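Local coordinates for protein alginate lyase (Paenibacillus sp. FPU-7, PDB 6KFN) that probably cleaves the polysaccharide alginate by beta-elimination, as a mannuronate-acting lyase built on a right-handed parallel beta-helix, at residues Asp212-Val217 / Ser235-Ala240; Gly178-His183 / Gly204-Asn209; Asp239-His244 / Tyr269-Val274; Gly229-Asn234 / Val261-Ala266. One frame throughout, in Å; residues are numbered along the deposited sequence. Where two conformers were deposited one is given.

Contact 1: Asp212-Val217 / Ser235-Ala240. With NA (sodium ion), chain C.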
loop_
_atom_site.group_PDB
_atom_site.type_symbol
_atom_site.label_atom_id
_atom_site.label_comp_id
_atom_site.label_asym_id
_atom_site.label_seq_id
_atom_site.Cartn_x
_atom_site.Cartn_y
_atom_site.Cartn_z
ATOM N N ASP A 212 -11.246 -3.956 -10.353
ATOM C CA ASP A 212 -12.648 -4.294 -10.091
ATOM C C ASP A 212 -12.772 -5.254 -8.906
ATOM O O ASP A 212 -13.771 -5.963 -8.770
ATOM C CB ASP A 212 -13.337 -4.811 -11.346
ATOM C CG ASP A 212 -12.745 -6.086 -11.909
ATOM O OD1 ASP A 212 -11.851 -6.692 -11.312
ATOM O OD2 ASP A 212 -13.187 -6.446 -13.033
ATOM N N SER A 213 -11.793 -5.216 -8.009
ATOM C CA SER A 213 -11.809 -6.008 -6.790
ATOM C C SER A 213 -11.049 -5.232 -5.712
ATOM O O SER A 213 -10.297 -4.301 -6.015
ATOM C CB SER A 213 -11.181 -7.388 -6.999
ATOM O OG SER A 213 -9.810 -7.268 -7.382
ATOM N N PHE A 214 -11.231 -5.621 -4.444
ATOM C CA PHE A 214 -10.436 -5.013 -3.377
ATOM C C PHE A 214 -8.943 -5.282 -3.548
ATOM O O PHE A 214 -8.109 -4.408 -3.336
ATOM C CB PHE A 214 -10.856 -5.499 -1.987
ATOM C CG PHE A 214 -12.316 -5.344 -1.628
ATOM C CD1 PHE A 214 -12.953 -4.097 -1.616
ATOM C CD2 PHE A 214 -13.050 -6.457 -1.258
ATOM C CE1 PHE A 214 -14.294 -4.007 -1.259
ATOM C CE2 PHE A 214 -14.372 -6.351 -0.894
ATOM C CZ PHE A 214 -14.999 -5.127 -0.889
ATOM N N ILE A 215 -8.632 -6.554 -3.841
ATOM C CA ILE A 215 -7.262 -7.003 -3.983
ATOM C C ILE A 215 -7.180 -7.819 -5.270
ATOM O O ILE A 215 -8.075 -8.620 -5.569
ATOM C CB ILE A 215 -6.792 -7.888 -2.789
ATOM C CG1 ILE A 215 -7.032 -7.148 -1.466
ATOM C CG2 ILE A 215 -5.324 -8.272 -2.971
ATOM C CD1 ILE A 215 -6.620 -7.932 -0.231
ATOM N N ASP A 216 -6.100 -7.631 -6.018
ATOM C CA ASP A 216 -5.713 -8.538 -7.099
ATOM C C ASP A 216 -4.350 -9.104 -6.727
ATOM O O ASP A 216 -3.429 -8.345 -6.450
ATOM C CB ASP A 216 -5.662 -7.853 -8.453
ATOM C CG ASP A 216 -5.584 -8.814 -9.632
ATOM O OD1 ASP A 216 -5.785 -10.036 -9.421
ATOM O OD2 ASP A 216 -5.349 -8.306 -10.752
ATOM N N VAL A 217 -4.263 -10.433 -6.713
ATOM C CA VAL A 217 -3.046 -11.148 -6.321
ATOM C C VAL A 217 -2.430 -11.755 -7.568
ATOM O O VAL A 217 -2.982 -12.700 -8.140
ATOM C CB VAL A 217 -3.303 -12.244 -5.293
ATOM C CG1 VAL A 217 -1.985 -12.893 -4.904
ATOM C CG2 VAL A 217 -4.038 -11.704 -4.078
ATOM N N SER A 235 -21.113 -1.128 -8.027
ATOM C CA SER A 235 -21.205 -2.083 -9.113
ATOM C C SER A 235 -19.906 -2.244 -9.898
ATOM O O SER A 235 -19.787 -3.201 -10.677
ATOM C CB SER A 235 -22.346 -1.702 -10.070
ATOM O OG SER A 235 -23.574 -1.802 -9.391
ATOM N N ASN A 236 -18.959 -1.324 -9.729
ATOM C CA ASN A 236 -17.647 -1.515 -10.359
ATOM C C ASN A 236 -16.846 -2.649 -9.708
ATOM O O ASN A 236 -15.853 -3.082 -10.282
ATOM C CB ASN A 236 -16.849 -0.225 -10.368
ATOM C CG ASN A 236 -17.551 0.827 -11.191
ATOM O OD1 ASN A 236 -17.829 0.592 -12.358
ATOM N ND2 ASN A 236 -17.875 1.955 -10.594
ATOM N N ILE A 237 -17.224 -3.066 -8.499
ATOM C CA ILE A 237 -16.546 -4.165 -7.806
ATOM C C ILE A 237 -17.264 -5.447 -8.197
ATOM O O ILE A 237 -18.442 -5.643 -7.869
ATOM C CB ILE A 237 -16.563 -3.940 -6.293
ATOM C CG1 ILE A 237 -15.773 -2.685 -5.945
ATOM C CG2 ILE A 237 -16.023 -5.184 -5.565
ATOM C CD1 ILE A 237 -15.894 -2.265 -4.481
ATOM N N VAL A 238 -16.561 -6.304 -8.928
ATOM C CA VAL A 238 -17.089 -7.547 -9.463
ATOM C C VAL A 238 -16.807 -8.747 -8.563
ATOM O O VAL A 238 -17.586 -9.697 -8.554
ATOM C CB VAL A 238 -16.534 -7.760 -10.889
ATOM C CG1 VAL A 238 -16.836 -9.160 -11.397
ATOM C CG2 VAL A 238 -17.087 -6.668 -11.797
ATOM N N ASP A 239 -15.695 -8.736 -7.833
ATOM C CA ASP A 239 -15.274 -9.788 -6.924
ATOM C C ASP A 239 -14.625 -9.108 -5.730
ATOM O O ASP A 239 -14.065 -8.028 -5.864
ATOM C CB ASP A 239 -14.248 -10.733 -7.556
ATOM C CG ASP A 239 -14.743 -11.491 -8.761
ATOM O OD1 ASP A 239 -15.786 -12.173 -8.647
ATOM O OD2 ASP A 239 -14.057 -11.410 -9.817
ATOM N N ALA A 240 -14.633 -9.771 -4.562
ATOM C CA ALA A 240 -13.851 -9.247 -3.436
ATOM C C ALA A 240 -12.349 -9.328 -3.737
ATOM O O ALA A 240 -11.619 -8.332 -3.655
ATOM C CB ALA A 240 -14.162 -9.999 -2.148
HETATM NA NA NA C . -9.550 -7.150 -11.863
HETATM O O HOH W 1 -9.069 -6.024 -9.837
HETATM O O HOH W 2 -7.253 -7.312 -12.426
HETATM O O HOH W 3 -10.061 -8.265 -13.881
#
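Backbone bonds set the pairing of Asp212-Val217 with Ser235-Ala240. Val238 N donates to Asp212 O over 2.8 Å, in the plane of that carbonyl and at 156° at the hydrogen. Further on, Ala240 O receives two weak bonds, from Phe214 N and from Ile215 N, where the chain turns its corner. Between them Ser213 CA lies 3.2 Å from Asp239 O, a CA-H...O contact.

The apolar part belongs to Phe214. Its CG stands anti to the carbonyl carbon, which brings the ring against the second segment: Phe214 CD2 meets Ala240 CB at 3.8 Å and Phe214 CE1 reaches Ile237 CD1 at 4.0 Å, the side chains of Phe214 and Ile237 crossing at about a right angle.

The polar part surrounds a sodium ion. Asp212 CG occupies the crowded position between backbone N and carbonyl carbon (chi1 62°), and OD1 binds the ion at 2.4 Å. Three waters, Tyr210 O and Gln242 OE1 complete six ligands. Water 1 accepts from Asp212 N and donates to Ser213 OG, and that hydroxyl in turn donates to Ile215 O over 2.9 Å from well above the carbonyl plane. Water 2 donates to Asp216 OD2, so Asp216 is a second-shell residue that helps to place a ligand water; its OD2 also forms a salt bridge with Lys218.

Both segments lead through corners of the beta-helix. Strand 215-217 runs between strands 184-186 and 241-243 of one parallel sheet, while Ile237 packs on Ile205 and Ala240 on Leu263 in the adjoining loops.

Contact 2: Gly178-His183 / Gly204-Asn209. With NA (sodium ion), chain B.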
loop_
_atom_site.group_PDB
_atom_site.type_symbol
_atom_site.label_atom_id
_atom_site.label_comp_id
_atom_site.label_asym_id
_atom_site.label_seq_id
_atom_site.Cartn_x
_atom_site.Cartn_y
_atom_site.Cartn_z
ATOM N N GLY A 178 -12.709 6.355 -2.114
ATOM C CA GLY A 178 -12.034 7.193 -3.087
ATOM C C GLY A 178 -10.738 6.652 -3.629
ATOM O O GLY A 178 -10.004 7.391 -4.277
ATOM N N VAL A 179 -10.446 5.373 -3.369
ATOM C CA VAL A 179 -9.323 4.698 -4.004
ATOM C C VAL A 179 -9.838 4.140 -5.317
ATOM O O VAL A 179 -10.756 3.318 -5.378
ATOM C CB VAL A 179 -8.743 3.637 -3.052
ATOM C CG1 VAL A 179 -7.767 2.731 -3.785
ATOM C CG2 VAL A 179 -8.090 4.339 -1.880
ATOM N N ALA A 180 -9.281 4.661 -6.428
ATOM C CA ALA A 180 -9.877 4.463 -7.730
ATOM C C ALA A 180 -9.573 3.093 -8.334
ATOM O O ALA A 180 -10.374 2.597 -9.148
ATOM C CB ALA A 180 -9.395 5.534 -8.715
ATOM N N ALA A 181 -8.427 2.500 -8.037
ATOM C CA ALA A 181 -8.088 1.179 -8.523
ATOM C C ALA A 181 -8.181 0.188 -7.365
ATOM O O ALA A 181 -8.907 0.429 -6.409
ATOM C CB ALA A 181 -6.745 1.191 -9.272
ATOM N N GLU A 182 -7.493 -0.962 -7.473
ATOM C CA GLU A 182 -7.563 -1.885 -6.350
ATOM C C GLU A 182 -7.067 -1.206 -5.086
ATOM O O GLU A 182 -6.134 -0.409 -5.099
ATOM C CB GLU A 182 -6.712 -3.147 -6.558
ATOM C CG GLU A 182 -7.098 -4.009 -7.739
ATOM C CD GLU A 182 -6.435 -3.639 -9.042
ATOM O OE1 GLU A 182 -5.738 -2.631 -9.150
ATOM O OE2 GLU A 182 -6.657 -4.485 -9.993
ATOM N N HIS A 183 -7.635 -1.609 -3.956
ATOM C CA HIS A 183 -7.049 -1.220 -2.678
ATOM C C HIS A 183 -5.632 -1.720 -2.555
ATOM O O HIS A 183 -4.756 -0.982 -2.091
ATOM C CB HIS A 183 -7.948 -1.670 -1.517
ATOM C CG HIS A 183 -9.188 -0.858 -1.446
ATOM N ND1 HIS A 183 -10.000 -0.857 -0.328
ATOM C CD2 HIS A 183 -9.682 0.074 -2.304
ATOM C CE1 HIS A 183 -10.995 -0.018 -0.564
ATOM N NE2 HIS A 183 -10.840 0.545 -1.746
ATOM N N GLY A 204 -15.845 4.143 -4.441
ATOM C CA GLY A 204 -14.875 4.834 -5.255
ATOM C C GLY A 204 -14.004 3.972 -6.153
ATOM O O GLY A 204 -13.387 4.511 -7.080
ATOM N N ILE A 205 -13.954 2.636 -5.958
ATOM C CA ILE A 205 -13.249 1.805 -6.947
ATOM C C ILE A 205 -13.972 2.007 -8.281
ATOM O O ILE A 205 -15.202 1.953 -8.365
ATOM C CB ILE A 205 -13.194 0.330 -6.521
ATOM C CG1 ILE A 205 -12.296 0.189 -5.280
ATOM C CG2 ILE A 205 -12.693 -0.527 -7.678
ATOM C CD1 ILE A 205 -12.136 -1.251 -4.788
ATOM N N THR A 206 -13.199 2.283 -9.335
ATOM C CA THR A 206 -13.767 2.757 -10.600
ATOM C C THR A 206 -13.990 1.680 -11.645
ATOM O O THR A 206 -14.778 1.917 -12.579
ATOM C CB THR A 206 -12.845 3.801 -11.271
ATOM O OG1 THR A 206 -11.571 3.226 -11.582
ATOM C CG2 THR A 206 -12.739 5.073 -10.436
ATOM N N GLY A 207 -13.293 0.540 -11.582
ATOM C CA GLY A 207 -13.265 -0.385 -12.687
ATOM C C GLY A 207 -12.235 -0.064 -13.765
ATOM O O GLY A 207 -12.090 -0.858 -14.695
ATOM N N ALA A 208 -11.543 1.063 -13.677
ATOM C CA ALA A 208 -10.598 1.439 -14.724
ATOM C C ALA A 208 -9.451 0.458 -14.758
ATOM O O ALA A 208 -8.961 -0.002 -13.736
ATOM C CB ALA A 208 -10.030 2.816 -14.423
ATOM N N ASN A 209 -8.964 0.161 -15.961
ATOM C CA ASN A 209 -7.708 -0.620 -16.057
ATOM C C ASN A 209 -7.799 -1.897 -15.231
ATOM O O ASN A 209 -6.882 -2.249 -14.476
ATOM C CB ASN A 209 -6.460 0.184 -15.680
ATOM C CG ASN A 209 -5.176 -0.488 -16.066
ATOM O OD1 ASN A 209 -5.103 -1.261 -17.031
ATOM N ND2 ASN A 209 -4.107 -0.164 -15.340
HETATM NA NA NA B . -3.991 -2.130 -10.856
HETATM O O HOH W 4 -5.084 -3.950 -11.914
HETATM O O HOH W 5 -5.532 -0.834 -12.159
HETATM O O HOH W 6 -2.297 -1.967 -12.593
#
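Ile205 is the apolar link between Gly178-His183 and Gly204-Asn209. Ile205 CB lies 4.0 Å from Val179 O. CG1, anti to the carbonyl carbon (chi1 -67°), faces two backbone carbonyls, with Ile205 CG1 3.5 Å from Val179 O and 3.6 Å from Ala181 O. CG2 lies about equally far from the carbonyl oxygens of Ala180 and Ala181. The extended end of the chain carries Ile205 CD1 to the imidazole of His183, 3.7 Å from His183 CD2, the two side chains crossing obliquely.

Next along, Thr206 grips Ala180 O twice. Its backbone N and its OG1 both donate to Ala180 O, each at 2.8 Å and each from somewhat above the carbonyl plane. OG1 also accepts from Ala208 N, which closes an ST turn, while Thr206 CG2 rests on Ala180 CB at 3.8 Å. Gly204 and Gly178 bring their backbones together, CA to CA 4.3 Å.

Glu182 turns the other way: bent at chi2 (88°), it binds sodium through OE1, with Glu147, Asp185 and three waters as the other ligands. Water 5 of this set donates to Asn209 O. Beside this sodium site, loop stacks on loop from successive coils, as expected of a right-handed parallel beta-helix.

Contact 3: Asp239-His244 / Tyr269-Val274. With NA (sodium ion), chain C.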
loop_
_atom_site.group_PDB
_atom_site.type_symbol
_atom_site.label_atom_id
_atom_site.label_comp_id
_atom_site.label_asym_id
_atom_site.label_seq_id
_atom_site.Cartn_x
_atom_site.Cartn_y
_atom_site.Cartn_z
ATOM N N ASP A 239 -15.695 -8.736 -7.833
ATOM C CA ASP A 239 -15.274 -9.788 -6.924
ATOM C C ASP A 239 -14.625 -9.108 -5.730
ATOM O O ASP A 239 -14.065 -8.028 -5.864
ATOM C CB ASP A 239 -14.248 -10.733 -7.556
ATOM C CG ASP A 239 -14.743 -11.491 -8.761
ATOM O OD1 ASP A 239 -15.786 -12.173 -8.647
ATOM O OD2 ASP A 239 -14.057 -11.410 -9.817
ATOM N N ALA A 240 -14.633 -9.771 -4.562
ATOM C CA ALA A 240 -13.851 -9.247 -3.436
ATOM C C ALA A 240 -12.349 -9.328 -3.737
ATOM O O ALA A 240 -11.619 -8.332 -3.655
ATOM C CB ALA A 240 -14.162 -9.999 -2.148
ATOM N N PHE A 241 -11.882 -10.548 -4.049
ATOM C CA PHE A 241 -10.469 -10.823 -4.242
ATOM C C PHE A 241 -10.311 -11.630 -5.534
ATOM O O PHE A 241 -11.123 -12.517 -5.815
ATOM C CB PHE A 241 -9.883 -11.642 -3.070
ATOM C CG PHE A 241 -10.208 -11.081 -1.698
ATOM C CD1 PHE A 241 -9.893 -9.772 -1.356
ATOM C CD2 PHE A 241 -10.825 -11.873 -0.747
ATOM C CE1 PHE A 241 -10.169 -9.275 -0.098
ATOM C CE2 PHE A 241 -11.105 -11.387 0.526
ATOM C CZ PHE A 241 -10.788 -10.089 0.846
ATOM N N GLN A 242 -9.263 -11.316 -6.285
ATOM C CA GLN A 242 -8.915 -12.054 -7.487
ATOM C C GLN A 242 -7.484 -12.534 -7.406
ATOM O O GLN A 242 -6.656 -11.951 -6.696
ATOM C CB GLN A 242 -9.084 -11.180 -8.737
ATOM C CG GLN A 242 -10.521 -10.727 -8.938
ATOM C CD GLN A 242 -10.700 -9.713 -10.029
ATOM O OE1 GLN A 242 -9.743 -9.106 -10.522
ATOM N NE2 GLN A 242 -11.939 -9.472 -10.400
ATOM N N VAL A 243 -7.202 -13.593 -8.165
ATOM C CA VAL A 243 -5.851 -14.094 -8.363
ATOM C C VAL A 243 -5.679 -14.277 -9.874
ATOM O O VAL A 243 -6.572 -14.835 -10.519
ATOM C CB VAL A 243 -5.581 -15.420 -7.613
ATOM C CG1 VAL A 243 -4.090 -15.712 -7.540
ATOM C CG2 VAL A 243 -6.184 -15.413 -6.210
ATOM N N HIS A 244 -4.575 -13.790 -10.428
ATOM C CA HIS A 244 -4.312 -13.884 -11.874
ATOM C C HIS A 244 -2.898 -14.337 -12.108
ATOM O O HIS A 244 -2.001 -14.045 -11.309
ATOM C CB HIS A 244 -4.503 -12.520 -12.569
ATOM C CG HIS A 244 -5.906 -12.033 -12.659
ATOM N ND1 HIS A 244 -6.490 -11.206 -11.718
ATOM C CD2 HIS A 244 -6.833 -12.216 -13.624
ATOM C CE1 HIS A 244 -7.728 -10.911 -12.115
ATOM N NE2 HIS A 244 -7.950 -11.513 -13.257
ATOM N N TYR A 269 -17.745 -13.014 -6.486
ATOM C CA TYR A 269 -17.047 -14.078 -5.779
ATOM C C TYR A 269 -16.238 -13.502 -4.623
ATOM O O TYR A 269 -15.773 -12.355 -4.661
ATOM C CB TYR A 269 -16.136 -14.878 -6.729
ATOM C CG TYR A 269 -16.924 -15.884 -7.522
ATOM C CD1 TYR A 269 -17.647 -15.522 -8.676
ATOM C CD2 TYR A 269 -17.027 -17.178 -7.104
ATOM C CE1 TYR A 269 -18.413 -16.455 -9.344
ATOM C CE2 TYR A 269 -17.796 -18.105 -7.747
ATOM C CZ TYR A 269 -18.500 -17.706 -8.856
ATOM O OH TYR A 269 -19.303 -18.603 -9.553
ATOM N N VAL A 270 -16.036 -14.334 -3.593
ATOM C CA VAL A 270 -15.078 -14.016 -2.556
ATOM C C VAL A 270 -13.655 -14.111 -3.074
ATOM O O VAL A 270 -12.860 -13.175 -2.941
ATOM C CB VAL A 270 -15.325 -14.896 -1.316
ATOM C CG1 VAL A 270 -14.303 -14.574 -0.232
ATOM C CG2 VAL A 270 -16.735 -14.703 -0.788
ATOM N N VAL A 271 -13.321 -15.276 -3.668
ATOM C CA VAL A 271 -12.040 -15.450 -4.355
ATOM C C VAL A 271 -12.312 -15.955 -5.756
ATOM O O VAL A 271 -12.875 -17.049 -5.921
ATOM C CB VAL A 271 -11.072 -16.410 -3.641
ATOM C CG1 VAL A 271 -9.761 -16.525 -4.436
ATOM C CG2 VAL A 271 -10.811 -15.967 -2.210
ATOM N N ASN A 272 -11.902 -15.173 -6.751
ATOM C CA ASN A 272 -11.977 -15.559 -8.164
ATOM C C ASN A 272 -10.537 -15.755 -8.644
ATOM O O ASN A 272 -9.836 -14.777 -8.937
ATOM C CB ASN A 272 -12.710 -14.496 -8.961
ATOM C CG ASN A 272 -12.914 -14.900 -10.380
ATOM O OD1 ASN A 272 -12.640 -16.051 -10.777
ATOM N ND2 ASN A 272 -13.446 -13.978 -11.172
ATOM N N ALA A 273 -10.102 -17.019 -8.659
ATOM C CA ALA A 273 -8.755 -17.373 -9.076
ATOM C C ALA A 273 -8.832 -17.747 -10.556
ATOM O O ALA A 273 -9.370 -18.797 -10.909
ATOM C CB ALA A 273 -8.219 -18.526 -8.235
ATOM N N VAL A 274 -8.361 -16.855 -11.406
ATOM C CA VAL A 274 -8.585 -16.989 -12.845
ATOM C C VAL A 274 -7.546 -17.906 -13.486
ATOM O O VAL A 274 -6.345 -17.771 -13.246
ATOM C CB VAL A 274 -8.592 -15.596 -13.485
ATOM C CG1 VAL A 274 -8.798 -15.673 -14.991
ATOM C CG2 VAL A 274 -9.676 -14.725 -12.851
HETATM NA NA NA C . -9.550 -7.150 -11.863
HETATM O O HOH W 1 -9.069 -6.024 -9.837
HETATM O O HOH W 2 -7.253 -7.312 -12.426
HETATM O O HOH W 3 -10.061 -8.265 -13.881
#
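Strands 241-243 and 271-273 run parallel, their axes 4.6 Å apart at closest approach and 15° from perfect alignment, with Phe241, Gln242 and Val243 level with Val271, Asn272 and Ala273. Phe241 O accepts from Asn272 N at 2.9 Å, Asn272 O from Val243 N, and Val243 O from Val274 N, a regular parallel pattern. At the corner, Ala240 N donates to Tyr269 O at 2.8 Å, almost straight along the C=O axis.

On the inward face Val243 CG2 touches Val271 CG1, and Val243 CB meets Ala273 CB. The Phe241 ring takes Val271 CG2 at its edge, while Ala240 CB sits over the centre of one face. At the far end the imidazole of His244 lies alongside Val274, NE2 being 3.7 Å from Val274 CG2; its ND1 is hydrogen-bonded to Asp216 OD1.

The opposite face is polar. Asp239 OD1 uses its anti lone pair for Tyr269 N, at 3.0 Å. Asp239 OD2 accepts twice: from Gln242 NE2 along its anti lone pair at 2.9 Å, and from Asn272 ND2, which comes from above the carboxylate plane at 3.0 Å. The two amides therefore hold Asp239 from different directions.

With NE2 fixed by Asp239, the extended Gln242 turns OE1 to the sodium ion at 2.4 Å; the nearby carboxylate would probably polarise the amide and strengthen OE1 as a ligand.

Contact 4: Gly229-Asn234 / Val261-Ala266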
loop_
_atom_site.group_PDB
_atom_site.type_symbol
_atom_site.label_atom_id
_atom_site.label_comp_id
_atom_site.label_asym_id
_atom_site.label_seq_id
_atom_site.Cartn_x
_atom_site.Cartn_y
_atom_site.Cartn_z
ATOM N N GLY A 229 -14.038 -6.456 4.036
ATOM C CA GLY A 229 -14.286 -5.660 2.843
ATOM C C GLY A 229 -15.749 -5.294 2.680
ATOM O O GLY A 229 -16.625 -6.144 2.828
ATOM N N TYR A 230 -15.975 -4.016 2.360
ATOM C CA TYR A 230 -17.311 -3.472 2.147
ATOM C C TYR A 230 -17.442 -3.035 0.696
ATOM O O TYR A 230 -16.821 -2.050 0.270
ATOM C CB TYR A 230 -17.543 -2.249 3.058
ATOM C CG TYR A 230 -17.489 -2.554 4.518
ATOM C CD1 TYR A 230 -18.547 -3.170 5.156
ATOM C CD2 TYR A 230 -16.399 -2.210 5.299
ATOM C CE1 TYR A 230 -18.533 -3.435 6.508
ATOM C CE2 TYR A 230 -16.370 -2.439 6.660
ATOM C CZ TYR A 230 -17.459 -3.050 7.274
ATOM O OH TYR A 230 -17.478 -3.322 8.619
ATOM N N ARG A 231 -18.267 -3.725 -0.074
ATOM C CA ARG A 231 -18.526 -3.306 -1.457
ATOM C C ARG A 231 -19.368 -2.022 -1.519
ATOM O O ARG A 231 -19.245 -1.246 -2.455
ATOM C CB ARG A 231 -19.173 -4.458 -2.209
ATOM C CG ARG A 231 -19.521 -4.163 -3.663
ATOM C CD ARG A 231 -19.908 -5.467 -4.353
ATOM N NE ARG A 231 -20.416 -5.323 -5.714
ATOM C CZ ARG A 231 -21.667 -5.012 -6.037
ATOM N NH1 ARG A 231 -22.549 -4.723 -5.111
ATOM N NH2 ARG A 231 -22.042 -5.014 -7.316
ATOM N N ASN A 232 -20.245 -1.838 -0.513
ATOM C CA ASN A 232 -21.050 -0.626 -0.403
ATOM C C ASN A 232 -21.890 -0.364 -1.659
ATOM O O ASN A 232 -22.136 0.789 -2.029
ATOM C CB ASN A 232 -20.228 0.588 -0.017
ATOM C CG ASN A 232 -19.738 0.531 1.401
ATOM O OD1 ASN A 232 -20.297 -0.128 2.275
ATOM N ND2 ASN A 232 -18.641 1.250 1.644
ATOM N N GLY A 233 -22.346 -1.439 -2.299
ATOM C CA GLY A 233 -23.194 -1.275 -3.464
ATOM C C GLY A 233 -22.488 -0.820 -4.725
ATOM O O GLY A 233 -23.160 -0.507 -5.715
ATOM N N ASN A 234 -21.162 -0.774 -4.731
ATOM C CA ASN A 234 -20.408 -0.270 -5.866
ATOM C C ASN A 234 -20.336 -1.342 -6.955
ATOM O O ASN A 234 -19.588 -2.310 -6.853
ATOM C CB ASN A 234 -19.023 0.145 -5.407
ATOM C CG ASN A 234 -18.182 0.712 -6.532
ATOM O OD1 ASN A 234 -18.617 0.824 -7.679
ATOM N ND2 ASN A 234 -16.955 1.077 -6.211
ATOM N N VAL A 261 -16.551 -10.409 3.988
ATOM C CA VAL A 261 -16.869 -9.506 2.906
ATOM C C VAL A 261 -18.361 -9.327 2.766
ATOM O O VAL A 261 -19.143 -10.279 2.798
ATOM C CB VAL A 261 -16.187 -9.943 1.588
ATOM C CG1 VAL A 261 -14.659 -9.849 1.709
ATOM C CG2 VAL A 261 -16.595 -11.348 1.147
ATOM N N TYR A 262 -18.742 -8.063 2.552
ATOM C CA TYR A 262 -20.120 -7.619 2.413
ATOM C C TYR A 262 -20.285 -7.193 0.967
ATOM O O TYR A 262 -19.857 -6.095 0.570
ATOM C CB TYR A 262 -20.414 -6.474 3.401
ATOM C CG TYR A 262 -20.262 -6.862 4.834
ATOM C CD1 TYR A 262 -21.317 -7.433 5.542
ATOM C CD2 TYR A 262 -19.049 -6.709 5.501
ATOM C CE1 TYR A 262 -21.173 -7.850 6.842
ATOM C CE2 TYR A 262 -18.885 -7.121 6.793
ATOM C CZ TYR A 262 -19.956 -7.688 7.492
ATOM O OH TYR A 262 -19.830 -8.117 8.779
ATOM N N LEU A 263 -20.872 -8.084 0.162
ATOM C CA LEU A 263 -20.884 -7.986 -1.286
ATOM C C LEU A 263 -22.247 -7.669 -1.898
ATOM O O LEU A 263 -22.366 -7.668 -3.118
ATOM C CB LEU A 263 -20.295 -9.248 -1.909
ATOM C CG LEU A 263 -18.837 -9.524 -1.499
ATOM C CD1 LEU A 263 -18.355 -10.842 -2.108
ATOM C CD2 LEU A 263 -17.903 -8.392 -1.810
ATOM N N ASP A 264 -23.257 -7.379 -1.051
ATOM C CA ASP A 264 -24.550 -6.821 -1.429
ATOM C C ASP A 264 -25.508 -7.805 -2.098
ATOM O O ASP A 264 -26.691 -7.855 -1.729
ATOM C CB ASP A 264 -24.430 -5.575 -2.307
ATOM C CG ASP A 264 -23.517 -4.552 -1.675
ATOM O OD1 ASP A 264 -23.842 -4.080 -0.556
ATOM O OD2 ASP A 264 -22.474 -4.235 -2.256
ATOM N N GLN A 265 -25.039 -8.514 -3.099
ATOM C CA GLN A 265 -25.821 -9.392 -3.938
ATOM C C GLN A 265 -25.052 -10.707 -4.051
ATOM O O GLN A 265 -23.922 -10.837 -3.573
ATOM C CB GLN A 265 -26.066 -8.725 -5.317
ATOM C CG GLN A 265 -24.751 -8.461 -6.038
ATOM C CD GLN A 265 -24.822 -7.814 -7.409
ATOM O OE1 GLN A 265 -23.945 -8.059 -8.254
ATOM N NE2 GLN A 265 -25.806 -6.950 -7.624
ATOM N N ALA A 266 -25.662 -11.692 -4.701
ATOM C CA ALA A 266 -25.084 -13.038 -4.758
ATOM C C ALA A 266 -23.985 -13.206 -5.812
ATOM O O ALA A 266 -23.211 -14.157 -5.715
ATOM C CB ALA A 266 -26.188 -14.076 -5.016
HETATM O O HOH W 7 -21.219 -3.710 1.374
#
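Val261 opens the second segment level with Gly229, its CA 3.4 Å from Gly229 O and its side chain on the buried face. Tyr262 then pairs with Tyr230: Tyr262 N donates to Gly229 O and Tyr262 O accepts from Arg231 N, both at 2.9 Å and nearly along the C=O axes. The two phenol rings point the same way from neighbouring strands, planes 12° apart but slid so far that they barely overlap, with Tyr230 CE1 3.5 Å from Tyr262 CD2. Tyr287 stacks on Tyr262 from the following coil, so this is a run of tyrosines on successive turns of a right-handed parallel beta-helix.

Beyond the strand, Leu263 brings CD2 to Arg231 CB, and its carbonyl O lies 3.5 Å from Arg231 CD. Asp264 OD2 accepts twice. The extended Arg231 forms a salt bridge from NH1 to Asp264 OD2 at 2.9 Å; the oxygen lies close to the guanidinium plane and uses its anti lone pair. Gly233 N donates to Asp264 OD2 at 2.8 Å from above the carboxylate plane. That grip clasps the type I' turn Arg231-Asn234, while water 7 joins Asn232 N to Tyr262 O and Asp264 OD1. Arg231 NE is spent on Ile237 O. Asn234 O lies over one face of the guanidinium and Gln265 CG over the opposite one, with Gln265 OE1 3.7 Å from Arg231 NH2.

From the N terminus, contact 2 comes first, closing the loop between 178-183 and 204-209 before any other opens. Contact 1 opens at 212-217 and contact 4 at 229-234; they cross, since contact 1 closes at 235-240 ahead of 261-266. Contact 3 begins on Asp239 and Ala240, which it shares with contact 1, and closes at 269-274, so it crosses contact 4. Contact 3 joins neighbouring strands of one sheet, contact 1 the approach to strand 215-217 with the loop into strand 241-243; both meet at one sodium ion, and contact 4 ties adjacent coils on another face. Asn234 reaches back to Ile205 of contact 2, and Val261 packs against Val270 of contact 3.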